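Positive phenol-degradative gene regulator (Ralstonia sp. E2, PDB 5FRV) probably activates transcription of phenol-degradation genes, the present chain being its N-terminal sensory part, which holds p-cresol and a zinc ion. Local coordinates at residues E105-V110 and D132-D137; F128-S133 and C185-K190; Q147-W152 and Y172-C177. All coordinates share one frame; numbering follows the deposited sequence.

Interaction 1: residues E105-V110 and D132-D137. With PCR (p-cresol), chain D.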
# COMPACT_ATOMS: atom_id res chain seq x y z
N GLU A 105 3.19 -10.16 3.53
CA GLU A 105 2.69 -8.84 3.12
C GLU A 105 1.43 -8.96 2.29
O GLU A 105 0.81 -7.94 1.93
CB GLU A 105 3.76 -8.05 2.36
CG GLU A 105 4.93 -7.68 3.27
CD GLU A 105 6.23 -7.38 2.53
OE1 GLU A 105 6.26 -7.29 1.28
OE2 GLU A 105 7.24 -7.26 3.23
N GLY A 106 1.00 -10.19 2.04
CA GLY A 106 -0.28 -10.44 1.39
C GLY A 106 -0.28 -10.12 -0.10
O GLY A 106 -1.33 -9.86 -0.70
N VAL A 107 0.90 -10.11 -0.69
CA VAL A 107 1.06 -9.74 -2.08
C VAL A 107 0.75 -10.95 -2.99
O VAL A 107 0.07 -10.82 -4.02
CB VAL A 107 2.48 -9.16 -2.30
CG1 VAL A 107 2.84 -9.02 -3.78
CG2 VAL A 107 2.62 -7.79 -1.57
N VAL A 108 1.20 -12.12 -2.56
CA VAL A 108 1.15 -13.33 -3.37
C VAL A 108 1.59 -14.50 -2.49
O VAL A 108 2.31 -14.31 -1.50
CB VAL A 108 2.04 -13.24 -4.66
CG1 VAL A 108 3.51 -12.98 -4.32
CG2 VAL A 108 1.93 -14.50 -5.54
N ARG A 109 1.14 -15.70 -2.81
CA ARG A 109 1.65 -16.91 -2.19
C ARG A 109 2.78 -17.44 -3.05
O ARG A 109 2.58 -17.73 -4.24
CB ARG A 109 0.56 -17.97 -2.01
CG ARG A 109 1.12 -19.29 -1.49
CD ARG A 109 0.10 -20.43 -1.56
NE ARG A 109 0.73 -21.68 -1.15
CZ ARG A 109 0.86 -22.08 0.11
NH1 ARG A 109 0.40 -21.32 1.10
NH2 ARG A 109 1.46 -23.23 0.39
N VAL A 110 3.96 -17.56 -2.47
CA VAL A 110 5.14 -17.90 -3.24
C VAL A 110 5.58 -19.31 -2.91
O VAL A 110 5.66 -19.69 -1.74
CB VAL A 110 6.28 -16.93 -2.97
CG1 VAL A 110 7.44 -17.16 -3.96
CG2 VAL A 110 5.76 -15.50 -3.06
N ASP A 132 -2.34 -16.76 -6.26
CA ASP A 132 -3.17 -15.67 -5.72
C ASP A 132 -2.46 -14.31 -5.76
O ASP A 132 -2.61 -13.50 -4.83
CB ASP A 132 -3.59 -15.98 -4.28
CG ASP A 132 -4.12 -17.39 -4.11
OD1 ASP A 132 -5.22 -17.68 -4.63
OD2 ASP A 132 -3.42 -18.22 -3.48
N SER A 133 -1.73 -14.05 -6.84
CA SER A 133 -1.11 -12.74 -7.05
C SER A 133 -2.18 -11.65 -6.94
O SER A 133 -3.14 -11.65 -7.72
CB SER A 133 -0.43 -12.67 -8.42
OG SER A 133 0.55 -13.69 -8.56
N PHE A 134 -2.02 -10.73 -5.99
CA PHE A 134 -2.99 -9.65 -5.91
C PHE A 134 -2.94 -8.83 -7.19
O PHE A 134 -3.96 -8.35 -7.67
CB PHE A 134 -2.72 -8.74 -4.70
CG PHE A 134 -1.86 -7.54 -5.01
CD1 PHE A 134 -0.48 -7.62 -4.94
CD2 PHE A 134 -2.44 -6.33 -5.38
CE1 PHE A 134 0.30 -6.52 -5.23
CE2 PHE A 134 -1.67 -5.23 -5.68
CZ PHE A 134 -0.29 -5.32 -5.60
N GLU A 135 -1.75 -8.70 -7.75
CA GLU A 135 -1.53 -7.70 -8.79
C GLU A 135 -2.20 -8.13 -10.09
O GLU A 135 -2.84 -7.31 -10.79
CB GLU A 135 -0.04 -7.47 -8.99
CG GLU A 135 0.25 -6.19 -9.69
CD GLU A 135 1.73 -5.88 -9.72
OE1 GLU A 135 2.49 -6.76 -9.28
OE2 GLU A 135 2.10 -4.77 -10.17
N GLY A 136 -2.05 -9.41 -10.41
CA GLY A 136 -2.68 -9.97 -11.59
C GLY A 136 -4.19 -9.92 -11.46
O GLY A 136 -4.90 -9.60 -12.42
N ASP A 137 -4.69 -10.24 -10.26
CA ASP A 137 -6.12 -10.14 -9.96
C ASP A 137 -6.67 -8.75 -10.15
O ASP A 137 -7.65 -8.57 -10.83
CB ASP A 137 -6.43 -10.62 -8.54
CG ASP A 137 -6.13 -12.09 -8.32
OD1 ASP A 137 -5.35 -12.71 -9.10
OD2 ASP A 137 -6.70 -12.64 -7.34
CB PCR D . 13.38 -14.20 -4.13
CG PCR D . 11.89 -13.96 -4.29
CD1 PCR D . 11.27 -12.96 -3.56
CE1 PCR D . 9.91 -12.76 -3.70
CD2 PCR D . 11.16 -14.75 -5.17
CE2 PCR D . 9.81 -14.55 -5.31
CZ PCR D . 9.18 -13.55 -4.58
OH PCR D . 7.81 -13.33 -4.71

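Interaction 2: residues F128-S133 and C185-K190. With ZN (zinc ion), chain C; PCR (p-cresol), chain D.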
# COMPACT_ATOMS: atom_id res chain seq x y z
N PHE A 128 10.16 -19.73 -9.47
CA PHE A 128 9.16 -19.69 -8.41
C PHE A 128 7.74 -19.75 -8.96
O PHE A 128 7.46 -19.22 -10.04
CB PHE A 128 9.29 -18.41 -7.56
CG PHE A 128 10.67 -18.20 -7.00
CD1 PHE A 128 11.68 -17.68 -7.78
CD2 PHE A 128 10.94 -18.50 -5.68
CE1 PHE A 128 12.95 -17.50 -7.27
CE2 PHE A 128 12.21 -18.32 -5.16
CZ PHE A 128 13.20 -17.82 -5.95
N LEU A 129 6.86 -20.37 -8.17
CA LEU A 129 5.41 -20.36 -8.39
C LEU A 129 4.75 -19.23 -7.59
O LEU A 129 5.08 -19.01 -6.41
CB LEU A 129 4.79 -21.70 -7.99
CG LEU A 129 3.27 -21.80 -8.14
CD1 LEU A 129 2.88 -21.82 -9.62
CD2 LEU A 129 2.70 -23.02 -7.42
N TRP A 130 3.83 -18.54 -8.24
CA TRP A 130 3.03 -17.48 -7.63
C TRP A 130 1.54 -17.82 -7.64
O TRP A 130 0.90 -17.79 -8.70
CB TRP A 130 3.24 -16.16 -8.38
CG TRP A 130 4.43 -15.35 -7.95
CD1 TRP A 130 5.24 -15.57 -6.87
CD2 TRP A 130 4.95 -14.19 -8.61
NE1 TRP A 130 6.22 -14.60 -6.81
CE2 TRP A 130 6.06 -13.74 -7.86
CE3 TRP A 130 4.57 -13.46 -9.74
CZ2 TRP A 130 6.79 -12.62 -8.22
CZ3 TRP A 130 5.32 -12.35 -10.11
CH2 TRP A 130 6.40 -11.94 -9.34
N GLU A 131 0.97 -18.12 -6.48
CA GLU A 131 -0.49 -18.32 -6.42
C GLU A 131 -1.18 -17.15 -5.72
O GLU A 131 -0.67 -16.60 -4.75
CB GLU A 131 -0.80 -19.63 -5.71
CG GLU A 131 -0.26 -20.86 -6.45
CD GLU A 131 -0.42 -22.15 -5.66
OE1 GLU A 131 0.47 -22.46 -4.84
OE2 GLU A 131 -1.45 -22.84 -5.86
N ASP A 132 -2.34 -16.76 -6.26
CA ASP A 132 -3.17 -15.67 -5.72
C ASP A 132 -2.46 -14.31 -5.76
O ASP A 132 -2.61 -13.50 -4.83
CB ASP A 132 -3.59 -15.98 -4.28
CG ASP A 132 -4.12 -17.39 -4.11
OD1 ASP A 132 -5.22 -17.68 -4.63
OD2 ASP A 132 -3.42 -18.22 -3.48
N SER A 133 -1.73 -14.05 -6.84
CA SER A 133 -1.11 -12.74 -7.05
C SER A 133 -2.18 -11.65 -6.94
O SER A 133 -3.14 -11.65 -7.72
CB SER A 133 -0.43 -12.67 -8.42
OG SER A 133 0.55 -13.69 -8.56
N CYS A 185 0.85 -17.60 -11.71
CA CYS A 185 2.02 -16.93 -12.28
C CYS A 185 3.23 -17.80 -12.01
O CYS A 185 3.20 -18.64 -11.12
CB CYS A 185 2.22 -15.52 -11.69
SG CYS A 185 0.83 -14.36 -11.82
N ARG A 186 4.28 -17.60 -12.79
CA ARG A 186 5.51 -18.37 -12.64
C ARG A 186 6.67 -17.55 -13.18
O ARG A 186 6.59 -16.98 -14.27
CB ARG A 186 5.40 -19.71 -13.34
CG ARG A 186 6.65 -20.54 -13.36
CD ARG A 186 6.34 -21.90 -13.95
NE ARG A 186 7.54 -22.61 -14.38
CZ ARG A 186 8.09 -22.47 -15.58
NH1 ARG A 186 7.56 -21.62 -16.46
NH2 ARG A 186 9.19 -23.15 -15.90
N ILE A 187 7.74 -17.48 -12.41
CA ILE A 187 8.80 -16.52 -12.69
C ILE A 187 10.19 -17.17 -12.74
O ILE A 187 10.42 -18.26 -12.22
CB ILE A 187 8.81 -15.38 -11.63
CG1 ILE A 187 9.47 -15.86 -10.33
CG2 ILE A 187 7.38 -14.85 -11.38
CD1 ILE A 187 9.52 -14.82 -9.21
N LEU A 188 11.10 -16.46 -13.39
CA LEU A 188 12.50 -16.87 -13.49
C LEU A 188 13.42 -15.70 -13.23
O LEU A 188 13.29 -14.64 -13.85
CB LEU A 188 12.80 -17.45 -14.88
CG LEU A 188 14.28 -17.73 -15.15
CD1 LEU A 188 14.77 -18.83 -14.23
CD2 LEU A 188 14.54 -18.05 -16.63
N GLY A 189 14.38 -15.89 -12.32
CA GLY A 189 15.39 -14.88 -12.08
C GLY A 189 16.82 -15.33 -12.31
O GLY A 189 17.23 -16.40 -11.85
N LYS A 190 17.59 -14.50 -13.01
CA LYS A 190 19.01 -14.78 -13.20
C LYS A 190 19.78 -13.48 -13.46
O LYS A 190 19.17 -12.43 -13.73
CB LYS A 190 19.19 -15.81 -14.34
CG LYS A 190 18.87 -15.33 -15.73
CD LYS A 190 18.63 -16.52 -16.64
CE LYS A 190 18.07 -16.09 -17.98
NZ LYS A 190 17.86 -17.25 -18.89
ZN ZN C . 1.44 -12.50 -12.80
CB PCR D . 13.38 -14.20 -4.13
CG PCR D . 11.89 -13.96 -4.29
CD1 PCR D . 11.27 -12.96 -3.56
CE1 PCR D . 9.91 -12.76 -3.70
CD2 PCR D . 11.16 -14.75 -5.17
CE2 PCR D . 9.81 -14.55 -5.31
CZ PCR D . 9.18 -13.55 -4.58
OH PCR D . 7.81 -13.33 -4.71

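Interaction 3: residues Q147-W152 and Y172-C177. With ZN (zinc ion), chain C.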
# COMPACT_ATOMS: atom_id res chain seq x y z
N GLN A 147 -2.35 -8.79 -22.69
CA GLN A 147 -1.60 -9.58 -23.66
C GLN A 147 -0.26 -10.05 -23.10
O GLN A 147 0.21 -11.13 -23.45
CB GLN A 147 -1.38 -8.78 -24.96
CG GLN A 147 -0.73 -9.61 -26.06
CD GLN A 147 -0.51 -8.84 -27.36
OE1 GLN A 147 0.11 -7.78 -27.38
NE2 GLN A 147 -1.01 -9.40 -28.47
N ALA A 148 0.33 -9.25 -22.21
CA ALA A 148 1.63 -9.59 -21.61
C ALA A 148 1.53 -9.61 -20.09
O ALA A 148 0.61 -9.00 -19.52
CB ALA A 148 2.70 -8.60 -22.06
N PRO A 149 2.46 -10.33 -19.41
CA PRO A 149 2.43 -10.39 -17.95
C PRO A 149 2.28 -9.02 -17.28
O PRO A 149 2.75 -8.01 -17.80
CB PRO A 149 3.76 -11.04 -17.59
CG PRO A 149 4.01 -11.95 -18.73
CD PRO A 149 3.51 -11.21 -19.96
N VAL A 150 1.59 -9.01 -16.14
CA VAL A 150 1.15 -7.77 -15.51
C VAL A 150 1.54 -7.60 -14.03
O VAL A 150 1.29 -6.55 -13.46
CB VAL A 150 -0.41 -7.63 -15.58
CG1 VAL A 150 -0.91 -7.77 -17.00
CG2 VAL A 150 -1.06 -8.66 -14.70
N CYS A 151 2.14 -8.61 -13.41
CA CYS A 151 2.57 -8.49 -12.00
C CYS A 151 3.88 -7.69 -11.85
O CYS A 151 4.92 -8.21 -11.44
CB CYS A 151 2.68 -9.90 -11.38
SG CYS A 151 1.04 -10.81 -11.35
N TRP A 152 3.80 -6.40 -12.18
CA TRP A 152 4.93 -5.48 -12.23
C TRP A 152 5.61 -5.22 -10.89
O TRP A 152 6.84 -5.34 -10.77
CB TRP A 152 4.47 -4.14 -12.81
CG TRP A 152 3.80 -4.29 -14.14
CD1 TRP A 152 4.03 -5.26 -15.08
CD2 TRP A 152 2.79 -3.44 -14.68
NE1 TRP A 152 3.22 -5.06 -16.17
CE2 TRP A 152 2.44 -3.95 -15.95
CE3 TRP A 152 2.13 -2.29 -14.21
CZ2 TRP A 152 1.47 -3.36 -16.75
CZ3 TRP A 152 1.16 -1.71 -15.01
CH2 TRP A 152 0.85 -2.24 -16.26
N TYR A 172 14.25 -10.56 -12.93
CA TYR A 172 13.19 -11.58 -13.08
C TYR A 172 12.22 -11.28 -14.19
O TYR A 172 11.98 -10.12 -14.55
CB TYR A 172 12.36 -11.75 -11.81
CG TYR A 172 13.05 -12.42 -10.66
CD1 TYR A 172 14.04 -11.75 -9.95
CD2 TYR A 172 12.69 -13.69 -10.24
CE1 TYR A 172 14.68 -12.34 -8.89
CE2 TYR A 172 13.31 -14.28 -9.17
CZ TYR A 172 14.31 -13.59 -8.49
OH TYR A 172 14.95 -14.17 -7.42
N ARG A 173 11.62 -12.33 -14.72
CA ARG A 173 10.48 -12.14 -15.60
C ARG A 173 9.46 -13.23 -15.38
O ARG A 173 9.79 -14.31 -14.89
CB ARG A 173 10.92 -12.05 -17.06
CG ARG A 173 10.88 -10.60 -17.56
CD ARG A 173 12.03 -10.27 -18.48
NE ARG A 173 11.74 -10.64 -19.85
CZ ARG A 173 11.88 -9.82 -20.89
NH1 ARG A 173 12.31 -8.58 -20.71
NH2 ARG A 173 11.59 -10.24 -22.12
N GLU A 174 8.20 -12.92 -15.68
CA GLU A 174 7.12 -13.87 -15.56
C GLU A 174 7.01 -14.67 -16.83
O GLU A 174 6.80 -14.09 -17.88
CB GLU A 174 5.79 -13.18 -15.31
CG GLU A 174 5.63 -12.48 -14.00
CD GLU A 174 4.21 -11.96 -13.85
OE1 GLU A 174 3.94 -10.87 -14.37
OE2 GLU A 174 3.38 -12.66 -13.24
N LEU A 175 7.11 -15.99 -16.73
CA LEU A 175 6.99 -16.86 -17.90
C LEU A 175 5.52 -17.19 -18.19
O LEU A 175 5.15 -17.54 -19.32
CB LEU A 175 7.79 -18.14 -17.67
CG LEU A 175 9.24 -17.91 -17.27
CD1 LEU A 175 9.99 -19.23 -17.23
CD2 LEU A 175 9.92 -16.91 -18.21
N GLU A 176 4.70 -17.08 -17.15
CA GLU A 176 3.25 -17.18 -17.30
C GLU A 176 2.62 -16.38 -16.17
O GLU A 176 3.31 -16.02 -15.20
CB GLU A 176 2.77 -18.64 -17.28
CG GLU A 176 2.77 -19.32 -15.92
CD GLU A 176 2.38 -20.80 -16.01
OE1 GLU A 176 1.16 -21.10 -15.93
OE2 GLU A 176 3.28 -21.65 -16.17
N CYS A 177 1.33 -16.08 -16.29
CA CYS A 177 0.69 -15.17 -15.35
C CYS A 177 -0.82 -15.19 -15.43
O CYS A 177 -1.39 -15.29 -16.52
CB CYS A 177 1.19 -13.75 -15.59
SG CYS A 177 0.27 -12.53 -14.63
ZN ZN C . 1.44 -12.50 -12.80

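Interaction 1: residues E105-V110 and D132-D137
Val107 turns its CG1 trans to the backbone nitrogen (chi1 168°), while Phe134 takes an unusual chi1 of 94°, well off a staggered value, that swings its ring toward that methyl. Val107 CG1 and Phe134 CD1 meet at 3.8 Å, the two side chains lying aslant. The same ring turns its edge to the backbone, with Val107 O close to the ring plane and 3.4 Å from Phe134 CD1. This carbonyl also accepts the one hydrogen bond between the segments: Phe134 N lies 2.9 Å from Val107 O, with an N-H...O angle of 175° and the donor almost in line with the carbonyl bond.

One residue on, Val108 CG2 rests 3.4 Å from Ser133 OG. Ser133 occupies the N-cap position of helix 134-143, but its side chain makes no capping bond; the hydroxyl has a weak hydrogen bond with Gln154. Farther along, Arg109 CB passes Asp132, 4.3 Å from Asp132 OD2. Val110 CG2, beyond, lies 3.4 Å from the p-cresol OH.

Gly106, at positive phi, closes helix 97-104 with a Schellman motif, and its carbonyl and that of Asp132 both accept from Arg38 of the second subunit. An N-H of the first helical turn, which its own helix cannot satisfy, is thus met by a loop carbonyl in a buried setting, joining the end of one helix to the start of another at the interface with the second subunit.

Interaction 2: residues F128-S133 and C185-K190
Strands 123-131 and 185-191 are the inner strands of the four-stranded antiparallel sheet, and Phe128, Trp130, Ile187 and Cys185 pair across them on the face that lines the p-cresol pocket. Phe128 with Ile187 and Trp130 with Cys185 are hydrogen-bonded pairs; Leu129 with Arg186, between them, is a non-hydrogen-bonded one. Trp130 N lies 2.9 Å from Cys185 O, and Cys185 N 3.0 Å from Trp130 O.

Ile187 fits between the two aromatics: with CG1 between backbone N and carbonyl carbon (chi1 78°), it sends CG1 toward Phe128 CB, at 3.8 Å, and CG2 over the six-membered ring of Trp130, 3.5 Å from the centroid and 10° off the normal, a CH-pi contact. The indole edge faces the ligand, and Trp130 NE1 donates to the p-cresol OH at 2.9 Å. p-Cresol points its CD2 edge at the centre of the Phe128 ring face, steeply inclined (edge-to-face), with CD2 3.7 Å from Phe128 CE2.

At the other end, Cys185 SG binds zinc at 2.2 Å and lies 3.3 Å from Ser133 OG. One strand pair thus carries both a zinc ligand and part of the wall of the p-cresol pocket, consistent with the sensory domain of XylR-type phenol regulators.

Interaction 3: residues Q147-W152 and Y172-C177
Cys151, Glu174 and Cys177 supply three of the four zinc ligands: Cys151 SG at 2.3 Å, Glu174 OE2 at 2.0 Å and Cys177 SG at 2.2 Å from the metal, with Cys185 completing the set. The carboxylate divides its work. While OE2 holds the ion, Glu174 OE1 accepts a hydrogen bond from Cys151 N at 3.0 Å; the donor comes from the syn side but 28° out of the carboxylate plane. Being tied at both oxygens should limit rotation of the group and may polarise it.

Around this shell, Pro149 packs along Glu174, the two side chains running antiparallel, with Pro149 CB 3.2 Å from Glu174 OE1. Val150 CG2 lies 4.1 Å from Cys177 SG. With CG anti to the carbonyl carbon (chi1 -67°) and the chain extended beyond it, Glu174 carries its carboxylate to the metal.

Farther out, the backbone sets the ligands. Cys151 is the centre of an inverse gamma turn and stands at the N-cap position of helix 152-166. Trp152 NE1 makes a weak hydrogen bond to Pro149 O, 3.4 Å, and Trp152 packs against helix 60-83. Leu175 and Glu176 form a classic beta bulge opposite Arg186 just before Cys177. Three cysteines and one glutamate, from the N-cap of helix 152-166, strand 170-176, the loop just after it and the start of strand 185-191, make up the zinc site of this V4R domain.

Overall arrangement
Interaction 2 lies between the other two, its centre about 10 Å from that of interaction 1 and about 9 Å from that of interaction 3. Through the sheet, probable hydrogen bonds link Arg109 N to Glu131 O (2.8 Å) on one side and Leu175 N to Arg186 O (2.7 Å) on the other. Interactions 2 and 3 share the zinc ion, and interactions 1 and 2 both touch p-cresol, which is also hydrogen-bonded to His102. The first turn of helix 134-143, in interaction 1, passes the metal site, where Gly136 N is 3.5 Å from Cys151 SG. The Cys151 side chain is about 9 Å from the ligand, so the metal and effector sites are close but separate.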